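Local coordinates for cell division control protein 4 (Saccharomyces cerevisiae, PDB 3V7D) that serves as the substrate-recognition F-box subunit of an SCF ubiquitin ligase, binding phosphorylated target proteins such as the CDK inhibitor SIC1 and directing their ubiquitination, at residues 304-309 with 335-340; 288-293 with 309-314; 412-417 with 428-433. The protein carries 1 engineered substitution. All blocks are in the same frame, centred on the assembly; numbering follows the deposited sequence.

Interaction 1: 304-309 with 335-340; sequences YILSGH and RIWDLE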
loop_
_atom_site.group_PDB
_atom_site.type_symbol
_atom_site.label_atom_id
_atom_site.label_comp_id
_atom_site.label_asym_id
_atom_site.label_seq_id
_atom_site.Cartn_x
_atom_site.Cartn_y
_atom_site.Cartn_z
ATOM N N TYR B 304 -9.568 -3.761 -27.676
ATOM C CA TYR B 304 -9.650 -2.345 -27.998
ATOM C C TYR B 304 -8.338 -1.824 -28.558
ATOM O O TYR B 304 -7.265 -2.344 -28.257
ATOM C CB TYR B 304 -10.015 -1.525 -26.761
ATOM C CG TYR B 304 -11.293 -1.940 -26.075
ATOM C CD1 TYR B 304 -12.532 -1.689 -26.655
ATOM C CD2 TYR B 304 -11.264 -2.562 -24.834
ATOM C CE1 TYR B 304 -13.706 -2.060 -26.023
ATOM C CE2 TYR B 304 -12.430 -2.937 -24.193
ATOM C CZ TYR B 304 -13.647 -2.685 -24.792
ATOM O OH TYR B 304 -14.808 -3.056 -24.155
ATOM N N ILE B 305 -8.438 -0.788 -29.379
ATOM C CA ILE B 305 -7.275 -0.024 -29.781
ATOM C C ILE B 305 -7.444 1.374 -29.217
ATOM O O ILE B 305 -8.426 2.057 -29.510
ATOM C CB ILE B 305 -7.133 0.057 -31.303
ATOM C CG1 ILE B 305 -7.054 -1.348 -31.905
ATOM C CG2 ILE B 305 -5.904 0.870 -31.668
ATOM C CD1 ILE B 305 -6.956 -1.365 -33.421
ATOM N N LEU B 306 -6.491 1.787 -28.391
ATOM C CA LEU B 306 -6.564 3.079 -27.734
ATOM C C LEU B 306 -5.780 4.120 -28.528
ATOM O O LEU B 306 -4.552 4.206 -28.432
ATOM C CB LEU B 306 -6.044 2.965 -26.300
ATOM C CG LEU B 306 -6.679 1.837 -25.477
ATOM C CD1 LEU B 306 -6.172 1.850 -24.039
ATOM C CD2 LEU B 306 -8.208 1.914 -25.517
ATOM N N SER B 307 -6.505 4.906 -29.317
ATOM C CA SER B 307 -5.899 5.895 -30.197
ATOM C C SER B 307 -6.170 7.295 -29.678
ATOM O O SER B 307 -7.211 7.546 -29.074
ATOM C CB SER B 307 -6.471 5.766 -31.613
ATOM O OG SER B 307 -6.426 4.426 -32.064
ATOM N N GLY B 308 -5.244 8.214 -29.928
ATOM C CA GLY B 308 -5.410 9.584 -29.483
ATOM C C GLY B 308 -4.110 10.282 -29.132
ATOM O O GLY B 308 -3.981 11.487 -29.346
ATOM N N HIS B 309 -3.153 9.540 -28.579
ATOM C CA HIS B 309 -1.832 10.102 -28.318
ATOM C C HIS B 309 -1.223 10.541 -29.646
ATOM O O HIS B 309 -1.475 9.928 -30.682
ATOM C CB HIS B 309 -0.921 9.091 -27.609
ATOM C CG HIS B 309 -1.144 9.003 -26.128
ATOM N ND1 HIS B 309 -0.804 10.021 -25.260
ATOM C CD2 HIS B 309 -1.661 8.014 -25.360
ATOM C CE1 HIS B 309 -1.110 9.665 -24.025
ATOM N NE2 HIS B 309 -1.632 8.451 -24.058
ATOM N N ARG B 335 -2.865 9.567 -20.350
ATOM C CA ARG B 335 -4.275 9.302 -20.610
ATOM C C ARG B 335 -4.832 8.182 -19.747
ATOM O O ARG B 335 -4.165 7.181 -19.499
ATOM C CB ARG B 335 -4.521 9.008 -22.094
ATOM C CG ARG B 335 -4.420 10.241 -22.973
ATOM C CD ARG B 335 -4.796 9.944 -24.407
ATOM N NE ARG B 335 -5.061 11.175 -25.143
ATOM C CZ ARG B 335 -6.006 11.299 -26.070
ATOM N NH1 ARG B 335 -6.778 10.264 -26.374
ATOM N NH2 ARG B 335 -6.182 12.456 -26.691
ATOM N N ILE B 336 -6.065 8.371 -19.294
ATOM C CA ILE B 336 -6.775 7.366 -18.524
ATOM C C ILE B 336 -7.892 6.814 -19.396
ATOM O O ILE B 336 -8.698 7.571 -19.931
ATOM C CB ILE B 336 -7.391 7.979 -17.253
ATOM C CG1 ILE B 336 -6.332 8.765 -16.471
ATOM C CG2 ILE B 336 -8.032 6.895 -16.394
ATOM C CD1 ILE B 336 -5.190 7.917 -15.953
ATOM N N TRP B 337 -7.935 5.495 -19.542
ATOM C CA TRP B 337 -8.912 4.859 -20.417
ATOM C C TRP B 337 -9.839 3.934 -19.632
ATOM O O TRP B 337 -9.407 3.263 -18.697
ATOM C CB TRP B 337 -8.204 4.046 -21.506
ATOM C CG TRP B 337 -7.109 4.768 -22.238
ATOM C CD1 TRP B 337 -5.827 4.965 -21.810
ATOM C CD2 TRP B 337 -7.190 5.353 -23.544
ATOM N NE1 TRP B 337 -5.109 5.650 -22.762
ATOM C CE2 TRP B 337 -5.921 5.898 -23.835
ATOM C CE3 TRP B 337 -8.211 5.474 -24.489
ATOM C CZ2 TRP B 337 -5.650 6.556 -25.036
ATOM C CZ3 TRP B 337 -7.939 6.128 -25.682
ATOM C CH2 TRP B 337 -6.669 6.659 -25.944
ATOM N N ASP B 338 -11.108 3.892 -20.027
ATOM C CA ASP B 338 -12.079 2.986 -19.422
ATOM C C ASP B 338 -12.058 1.660 -20.172
ATOM O O ASP B 338 -12.480 1.592 -21.324
ATOM C CB ASP B 338 -13.483 3.601 -19.489
ATOM C CG ASP B 338 -14.513 2.829 -18.670
ATOM O OD1 ASP B 338 -14.322 1.619 -18.427
ATOM O OD2 ASP B 338 -15.524 3.443 -18.268
ATOM N N LEU B 339 -11.581 0.604 -19.520
ATOM C CA LEU B 339 -11.458 -0.690 -20.192
ATOM C C LEU B 339 -12.749 -1.505 -20.179
ATOM O O LEU B 339 -12.741 -2.699 -20.491
ATOM C CB LEU B 339 -10.308 -1.511 -19.612
ATOM C CG LEU B 339 -8.894 -0.976 -19.860
ATOM C CD1 LEU B 339 -7.886 -2.125 -19.905
ATOM C CD2 LEU B 339 -8.828 -0.135 -21.129
ATOM N N GLU B 340 -13.854 -0.863 -19.819
ATOM C CA GLU B 340 -15.150 -1.516 -19.901
ATOM C C GLU B 340 -15.772 -1.228 -21.263
ATOM O O GLU B 340 -16.606 -1.991 -21.743
ATOM C CB GLU B 340 -16.079 -1.048 -18.780
ATOM C CG GLU B 340 -17.067 -2.107 -18.311
ATOM C CD GLU B 340 -16.652 -2.755 -17.001
ATOM O OE1 GLU B 340 -16.195 -2.024 -16.095
ATOM O OE2 GLU B 340 -16.779 -3.993 -16.876
#

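Interaction 2: 288-293 with 309-314; sequences YDNTLI and HTDRIY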
loop_
_atom_site.group_PDB
_atom_site.type_symbol
_atom_site.label_atom_id
_atom_site.label_comp_id
_atom_site.label_asym_id
_atom_site.label_seq_id
_atom_site.Cartn_x
_atom_site.Cartn_y
_atom_site.Cartn_z
ATOM N N TYR B 288 5.438 2.397 -30.012
ATOM C CA TYR B 288 5.974 3.591 -30.656
ATOM C C TYR B 288 5.087 4.094 -31.799
ATOM O O TYR B 288 5.372 5.139 -32.385
ATOM C CB TYR B 288 7.395 3.337 -31.172
ATOM C CG TYR B 288 8.466 3.426 -30.105
ATOM C CD1 TYR B 288 8.162 3.868 -28.825
ATOM C CD2 TYR B 288 9.783 3.078 -30.382
ATOM C CE1 TYR B 288 9.137 3.957 -27.846
ATOM C CE2 TYR B 288 10.767 3.164 -29.410
ATOM C CZ TYR B 288 10.437 3.604 -28.143
ATOM O OH TYR B 288 11.406 3.693 -27.169
ATOM N N ASP B 289 4.020 3.361 -32.116
ATOM C CA ASP B 289 3.052 3.825 -33.114
ATOM C C ASP B 289 1.985 4.752 -32.523
ATOM O O ASP B 289 0.968 5.019 -33.164
ATOM C CB ASP B 289 2.392 2.650 -33.853
ATOM C CG ASP B 289 1.526 1.778 -32.947
ATOM O OD1 ASP B 289 1.176 2.199 -31.823
ATOM O OD2 ASP B 289 1.179 0.656 -33.374
ATOM N N ASN B 290 2.221 5.209 -31.294
ATOM C CA ASN B 290 1.327 6.135 -30.580
ATOM C C ASN B 290 0.002 5.532 -30.106
ATOM O O ASN B 290 -0.906 6.261 -29.708
ATOM C CB ASN B 290 1.045 7.405 -31.399
ATOM C CG ASN B 290 2.280 7.949 -32.080
ATOM O OD1 ASN B 290 3.400 7.528 -31.790
ATOM N ND2 ASN B 290 2.083 8.896 -32.992
ATOM N N THR B 291 -0.113 4.210 -30.148
ATOM C CA THR B 291 -1.353 3.552 -29.757
ATOM C C THR B 291 -1.119 2.485 -28.698
ATOM O O THR B 291 -0.003 1.992 -28.522
ATOM C CB THR B 291 -2.036 2.865 -30.957
ATOM O OG1 THR B 291 -1.276 1.711 -31.346
ATOM C CG2 THR B 291 -2.158 3.821 -32.139
ATOM N N LEU B 292 -2.186 2.124 -27.996
ATOM C CA LEU B 292 -2.144 0.977 -27.108
ATOM C C LEU B 292 -3.187 -0.037 -27.544
ATOM O O LEU B 292 -4.192 0.322 -28.157
ATOM C CB LEU B 292 -2.406 1.387 -25.661
ATOM C CG LEU B 292 -1.477 2.443 -25.069
ATOM C CD1 LEU B 292 -2.121 3.818 -25.162
ATOM C CD2 LEU B 292 -1.151 2.089 -23.638
ATOM N N ILE B 293 -2.946 -1.303 -27.229
ATOM C CA ILE B 293 -3.932 -2.334 -27.504
ATOM C C ILE B 293 -4.236 -3.131 -26.243
ATOM O O ILE B 293 -3.327 -3.503 -25.498
ATOM C CB ILE B 293 -3.481 -3.280 -28.643
ATOM C CG1 ILE B 293 -3.248 -2.488 -29.932
ATOM C CG2 ILE B 293 -4.526 -4.348 -28.885
ATOM C CD1 ILE B 293 -2.892 -3.349 -31.134
ATOM N N HIS B 309 -3.153 9.540 -28.579
ATOM C CA HIS B 309 -1.832 10.102 -28.318
ATOM C C HIS B 309 -1.223 10.541 -29.646
ATOM O O HIS B 309 -1.475 9.928 -30.682
ATOM C CB HIS B 309 -0.921 9.091 -27.609
ATOM C CG HIS B 309 -1.144 9.003 -26.128
ATOM N ND1 HIS B 309 -0.804 10.021 -25.260
ATOM C CD2 HIS B 309 -1.661 8.014 -25.360
ATOM C CE1 HIS B 309 -1.110 9.665 -24.025
ATOM N NE2 HIS B 309 -1.632 8.451 -24.058
ATOM N N THR B 310 -0.443 11.615 -29.619
ATOM C CA THR B 310 0.147 12.145 -30.842
ATOM C C THR B 310 1.627 11.784 -30.961
ATOM O O THR B 310 2.317 12.245 -31.871
ATOM C CB THR B 310 -0.019 13.668 -30.927
ATOM O OG1 THR B 310 0.446 14.263 -29.709
ATOM C CG2 THR B 310 -1.488 14.038 -31.131
ATOM N N ASP B 311 2.109 10.956 -30.041
ATOM C CA ASP B 311 3.496 10.501 -30.093
ATOM C C ASP B 311 3.697 9.181 -29.344
ATOM O O ASP B 311 2.752 8.629 -28.779
ATOM C CB ASP B 311 4.440 11.584 -29.567
ATOM C CG ASP B 311 5.755 11.616 -30.317
ATOM O OD1 ASP B 311 6.139 10.570 -30.878
ATOM O OD2 ASP B 311 6.405 12.681 -30.351
ATOM N N ARG B 312 4.931 8.683 -29.361
ATOM C CA ARG B 312 5.286 7.381 -28.793
ATOM C C ARG B 312 4.716 7.111 -27.400
ATOM O O ARG B 312 4.697 7.993 -26.546
ATOM C CB ARG B 312 6.805 7.246 -28.711
ATOM C CG ARG B 312 7.532 7.273 -30.035
ATOM C CD ARG B 312 9.030 7.179 -29.798
ATOM N NE ARG B 312 9.759 6.789 -30.999
ATOM C CZ ARG B 312 11.062 6.535 -31.027
ATOM N NH1 ARG B 312 11.784 6.627 -29.915
ATOM N NH2 ARG B 312 11.645 6.186 -32.166
ATOM N N ILE B 313 4.259 5.882 -27.184
ATOM C CA ILE B 313 3.881 5.437 -25.855
ATOM C C ILE B 313 5.105 4.799 -25.207
ATOM O O ILE B 313 5.725 3.906 -25.785
ATOM C CB ILE B 313 2.756 4.390 -25.889
ATOM C CG1 ILE B 313 1.641 4.805 -26.855
ATOM C CG2 ILE B 313 2.225 4.148 -24.481
ATOM C CD1 ILE B 313 0.869 6.025 -26.420
ATOM N N TYR B 314 5.454 5.256 -24.013
ATOM C CA TYR B 314 6.650 4.765 -23.341
ATOM C C TYR B 314 6.332 3.886 -22.137
ATOM O O TYR B 314 7.144 3.060 -21.731
ATOM C CB TYR B 314 7.552 5.929 -22.931
ATOM C CG TYR B 314 8.560 6.299 -23.992
ATOM C CD1 TYR B 314 8.236 7.187 -25.009
ATOM C CD2 TYR B 314 9.833 5.745 -23.988
ATOM C CE1 TYR B 314 9.157 7.522 -25.984
ATOM C CE2 TYR B 314 10.759 6.074 -24.955
ATOM C CZ TYR B 314 10.419 6.960 -25.953
ATOM O OH TYR B 314 11.346 7.284 -26.921
HETATM O O HOH W 1 -3.072 7.223 -31.095
HETATM O O HOH W 2 -2.799 6.520 -28.089
#

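Interaction 3: 412-417 with 428-433; sequences NQFNIY and NILKDA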
loop_
_atom_site.group_PDB
_atom_site.type_symbol
_atom_site.label_atom_id
_atom_site.label_comp_id
_atom_site.label_asym_id
_atom_site.label_seq_id
_atom_site.Cartn_x
_atom_site.Cartn_y
_atom_site.Cartn_z
ATOM N N ASN B 412 23.254 12.376 -10.816
ATOM C CA ASN B 412 23.753 13.011 -9.596
ATOM C C ASN B 412 22.737 13.179 -8.468
ATOM O O ASN B 412 23.038 13.808 -7.450
ATOM C CB ASN B 412 24.408 14.360 -9.908
ATOM C CG ASN B 412 25.642 14.221 -10.772
ATOM O OD1 ASN B 412 26.449 13.309 -10.581
ATOM N ND2 ASN B 412 25.793 15.122 -11.736
ATOM N N GLN B 413 21.543 12.616 -8.630
ATOM C CA GLN B 413 20.501 12.798 -7.617
ATOM C C GLN B 413 19.781 11.519 -7.199
ATOM O O GLN B 413 19.377 10.705 -8.031
ATOM C CB GLN B 413 19.471 13.834 -8.071
ATOM C CG GLN B 413 20.014 15.246 -8.183
ATOM C CD GLN B 413 18.988 16.287 -7.780
ATOM O OE1 GLN B 413 17.884 15.954 -7.342
ATOM N NE2 GLN B 413 19.350 17.553 -7.911
ATOM N N PHE B 414 19.615 11.369 -5.893
ATOM C CA PHE B 414 18.888 10.252 -5.317
ATOM C C PHE B 414 18.115 10.818 -4.133
ATOM O O PHE B 414 18.706 11.194 -3.120
ATOM C CB PHE B 414 19.871 9.167 -4.875
ATOM C CG PHE B 414 19.217 7.930 -4.318
ATOM C CD1 PHE B 414 18.687 6.968 -5.162
ATOM C CD2 PHE B 414 19.164 7.716 -2.947
ATOM C CE1 PHE B 414 18.096 5.822 -4.652
ATOM C CE2 PHE B 414 18.573 6.573 -2.427
ATOM C CZ PHE B 414 18.040 5.623 -3.283
ATOM N N ASN B 415 16.796 10.907 -4.279
ATOM C CA ASN B 415 15.953 11.583 -3.295
ATOM C C ASN B 415 14.899 10.685 -2.643
ATOM O O ASN B 415 14.289 9.842 -3.297
ATOM C CB ASN B 415 15.260 12.788 -3.937
ATOM C CG ASN B 415 16.245 13.802 -4.486
ATOM O OD1 ASN B 415 17.177 14.212 -3.798
ATOM N ND2 ASN B 415 16.048 14.203 -5.737
ATOM N N ILE B 416 14.687 10.891 -1.348
ATOM C CA ILE B 416 13.659 10.180 -0.606
ATOM C C ILE B 416 12.665 11.207 -0.068
ATOM O O ILE B 416 13.045 12.111 0.686
ATOM C CB ILE B 416 14.275 9.367 0.556
ATOM C CG1 ILE B 416 15.311 8.377 0.019
ATOM C CG2 ILE B 416 13.193 8.632 1.347
ATOM C CD1 ILE B 416 15.992 7.555 1.093
ATOM N N TYR B 417 11.402 11.085 -0.471
ATOM C CA TYR B 417 10.373 12.038 -0.046
ATOM C C TYR B 417 9.324 11.430 0.889
ATOM O O TYR B 417 8.834 10.325 0.661
ATOM C CB TYR B 417 9.644 12.633 -1.252
ATOM C CG TYR B 417 10.516 13.291 -2.297
ATOM C CD1 TYR B 417 11.043 12.555 -3.356
ATOM C CD2 TYR B 417 10.784 14.653 -2.248
ATOM C CE1 TYR B 417 11.827 13.156 -4.326
ATOM C CE2 TYR B 417 11.569 15.263 -3.212
ATOM C CZ TYR B 417 12.086 14.513 -4.248
ATOM O OH TYR B 417 12.864 15.125 -5.207
ATOM N N ASN B 428 21.051 13.017 0.063
ATOM C CA ASN B 428 22.476 12.710 -0.073
ATOM C C ASN B 428 22.937 11.293 0.271
ATOM O O ASN B 428 24.140 11.027 0.310
ATOM C CB ASN B 428 23.310 13.728 0.708
ATOM C CG ASN B 428 23.221 15.117 0.115
ATOM O OD1 ASN B 428 23.658 15.348 -1.013
ATOM N ND2 ASN B 428 22.643 16.047 0.864
ATOM N N ILE B 429 21.997 10.389 0.517
ATOM C CA ILE B 429 22.347 9.027 0.916
ATOM C C ILE B 429 23.256 8.328 -0.101
ATOM O O ILE B 429 24.213 7.647 0.275
ATOM C CB ILE B 429 21.092 8.174 1.207
ATOM C CG1 ILE B 429 20.331 8.768 2.394
ATOM C CG2 ILE B 429 21.489 6.752 1.528
ATOM C CD1 ILE B 429 19.183 7.935 2.873
ATOM N N LEU B 430 22.965 8.516 -1.385
ATOM C CA LEU B 430 23.796 7.959 -2.451
ATOM C C LEU B 430 24.470 9.082 -3.235
ATOM O O LEU B 430 24.492 9.079 -4.467
ATOM C CB LEU B 430 22.961 7.074 -3.382
ATOM C CG LEU B 430 22.346 5.836 -2.729
ATOM C CD1 LEU B 430 21.556 5.016 -3.748
ATOM C CD2 LEU B 430 23.428 4.986 -2.072
ATOM N N LYS B 431 25.017 10.042 -2.497
ATOM C CA LYS B 431 25.637 11.234 -3.067
ATOM C C LYS B 431 26.735 10.912 -4.086
ATOM O O LYS B 431 26.879 11.611 -5.088
ATOM C CB LYS B 431 26.198 12.113 -1.943
ATOM C CG LYS B 431 26.821 13.432 -2.392
ATOM C CD LYS B 431 27.248 14.256 -1.183
ATOM C CE LYS B 431 28.102 15.455 -1.578
ATOM N NZ LYS B 431 27.372 16.381 -2.489
ATOM N N ASP B 432 27.499 9.850 -3.840
ATOM C CA ASP B 432 28.635 9.521 -4.702
ATOM C C ASP B 432 28.228 8.870 -6.027
ATOM O O ASP B 432 29.058 8.694 -6.919
ATOM C CB ASP B 432 29.666 8.658 -3.957
ATOM C CG ASP B 432 29.130 7.283 -3.592
ATOM O OD1 ASP B 432 27.893 7.117 -3.533
ATOM O OD2 ASP B 432 29.949 6.371 -3.358
ATOM N N ALA B 433 26.951 8.522 -6.153
ATOM C CA ALA B 433 26.448 7.954 -7.401
ATOM C C ALA B 433 26.401 9.018 -8.501
ATOM O O ALA B 433 26.094 10.178 -8.230
ATOM C CB ALA B 433 25.069 7.338 -7.188
HETATM O O HOH W 3 25.556 13.565 -6.348
HETATM O O HOH W 4 27.980 12.220 -8.289
HETATM O O HOH W 5 18.933 10.363 -0.396
HETATM O O HOH W 6 21.625 10.797 -2.525
#

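Interaction 1: 304-309 with 335-340
His-309 NE2 and Trp-337 NE1, one from each segment, both hydrogen-bond to the hydroxyl OG of Ser-327 on strand 324-329, and Arg-335 O adds a weak bond to the same oxygen. On the far side of the imidazole, His-309 ND1 is bonded to Asp-331, so both ring nitrogens are held and the rotation of the ring is fixed. The segments run in nearly opposite directions, 167° apart, and meet through side chains. Leu-306 lies over one face of the indole: its CB stands 3.5 Å from the centroid of the six-membered ring of Trp-337, 2° off the normal, while its CD1 reaches Trp-337 CG at 3.6 Å. Ser-307 O comes up at the indole edge, in the ring plane, 3.3 Å from Trp-337 CH2. Beyond it, the chain of Arg-335, extended from CG to NE, slides past His-309, laying CD over one imidazole face 3.7 Å from the ring centroid. One face of the guanidinium has Gly-308 C over its centre, and Gly-308 CA is 3.5 Å from Arg-335 NH1; a side chain there would strike that nitrogen, and the backbone conformation (phi 148°) would also press a CB against the preceding carbonyl oxygen. Trp-337, Ser-327, His-309 and Asp-331 form the hydrogen-bonded structural tetrad of a WD40 repeat, here WD 5, with its Gly-His and Trp-Asp signatures.

Interaction 2: 288-293 with 309-314
At the joint between WD repeats 4 and 5 of the propeller, beside the bound peptide, the guanidinium of Arg-312 lies flat on the ring of Tyr-288. The centres are 3.9 Å apart and the planes 5° from parallel, a cation-pi stack formed over the ring face. The backbones draw close at the same place, with the CA atoms of Tyr-288 and Arg-312 4.3 Å apart. The Arg-312 chain is extended, with CD anti to CA (chi2 178°), which carries its methylene groups across the tyrosine: CD is 3.6 Å from Tyr-288 CD1. The far end is pinned by Arg-312 NH1, which donates to Tyr-314 OH at 3.1 Å, the acceptor lying in the guanidinium plane and the bond bent to 153°. Tyr-314 in turn receives Tyr-288 CE1 over one face, 3.8 Å from Tyr-314 CZ. Stack and bond together would hold the guanidinium flat.

Deeper in, Leu-292 and Ile-313 cross at about a right angle and touch through their CD1 atoms at 3.9 Å. A water accepts from His-309 N at 3.1 Å and also lies against Asn-290 O, linking the two loops. Within 288-293, Asp-289 OD1 accepts from Thr-291 N at 2.9 Å in an Asx turn, while its OD2 is bonded to His-269 and Met-270, a place like that of Asp-331 in the next repeat.

Tyr-288 OH is hydrogen-bonded to a modified side chain of the peptide, and Tyr-314 packs on an apolar one. The arrangement forms part of the peptide-binding surface of a WD40 propeller, consistent with recognition of phosphorylated targets.

Interaction 3: 412-417 with 428-433
Phe-414 on strand 413-418 and Leu-430 in the loop 428-433 have CA atoms 6.1 Å apart, and Asn-412 and Ala-433 come equally near. The loop has no regular structure, but Leu-430 to Ala-433 form a type I beta turn, closed by Ala-433 N donating to Leu-430 O at 3.0 Å. Water bridges the two backbones: one molecule donates to Phe-414 O at 2.9 Å and accepts from Ile-429 N, while another accepts from Leu-430 N at 2.9 Å and also bonds to Phe-414 O. A further molecule sits between Asn-412 OD1 and Ala-433 O.

The side chains meet through apolar contacts. Leu-430 CD1 stands over the centre of the Phe-414 ring, 3.4 Å from the centroid and 4° off the normal, a CH-pi contact in which the methyl touches all six ring carbons. CG of Phe-414 is anti to the backbone N (chi1 -177°) and lies 3.8 Å from Leu-430 CD1. Two residues along the strand, Ile-416 and Ile-429 cross at about a right angle, CD1 to CD1 at 3.7 Å. Phe-414 also touches Val-407 of strand 405-410, Leu-446 and Ala-448 of strand 445-452 and Leu-461 of strand 455-462, and Ile-429 rests on Leu-461 too. An alanine in place of Phe-414 would probably leave the Leu-430 methyl without its ring and open a gap between the loop and these strands. The contact thus fills the seam between the sheet of 396-426 and the neighbouring sheet of strands 113-118, 455-462, 445-452 and 435-442.

Interactions 1 and 2 are coupled: they share His-309, their centres are 11 Å apart, and Leu-306 N probably hydrogen-bonds to Leu-292 O between neighbouring strands 301-306 and 292-296. Both join the sheet that runs from strand 273-279 to strand 301-306 to the sheet that begins with strand 313-319. Interaction 3 lies apart, its nearest atoms about 21 Å from interaction 1 and 19 Å from interaction 2, at another seam of the same propeller. All three are partly buried. Interaction 1 pairs an aromatic core with a buried polar network, interaction 2 turns a charged and aromatic stack toward the peptide, and interaction 3 combines apolar side chains with water-mediated backbone bridges at the edge of a loop.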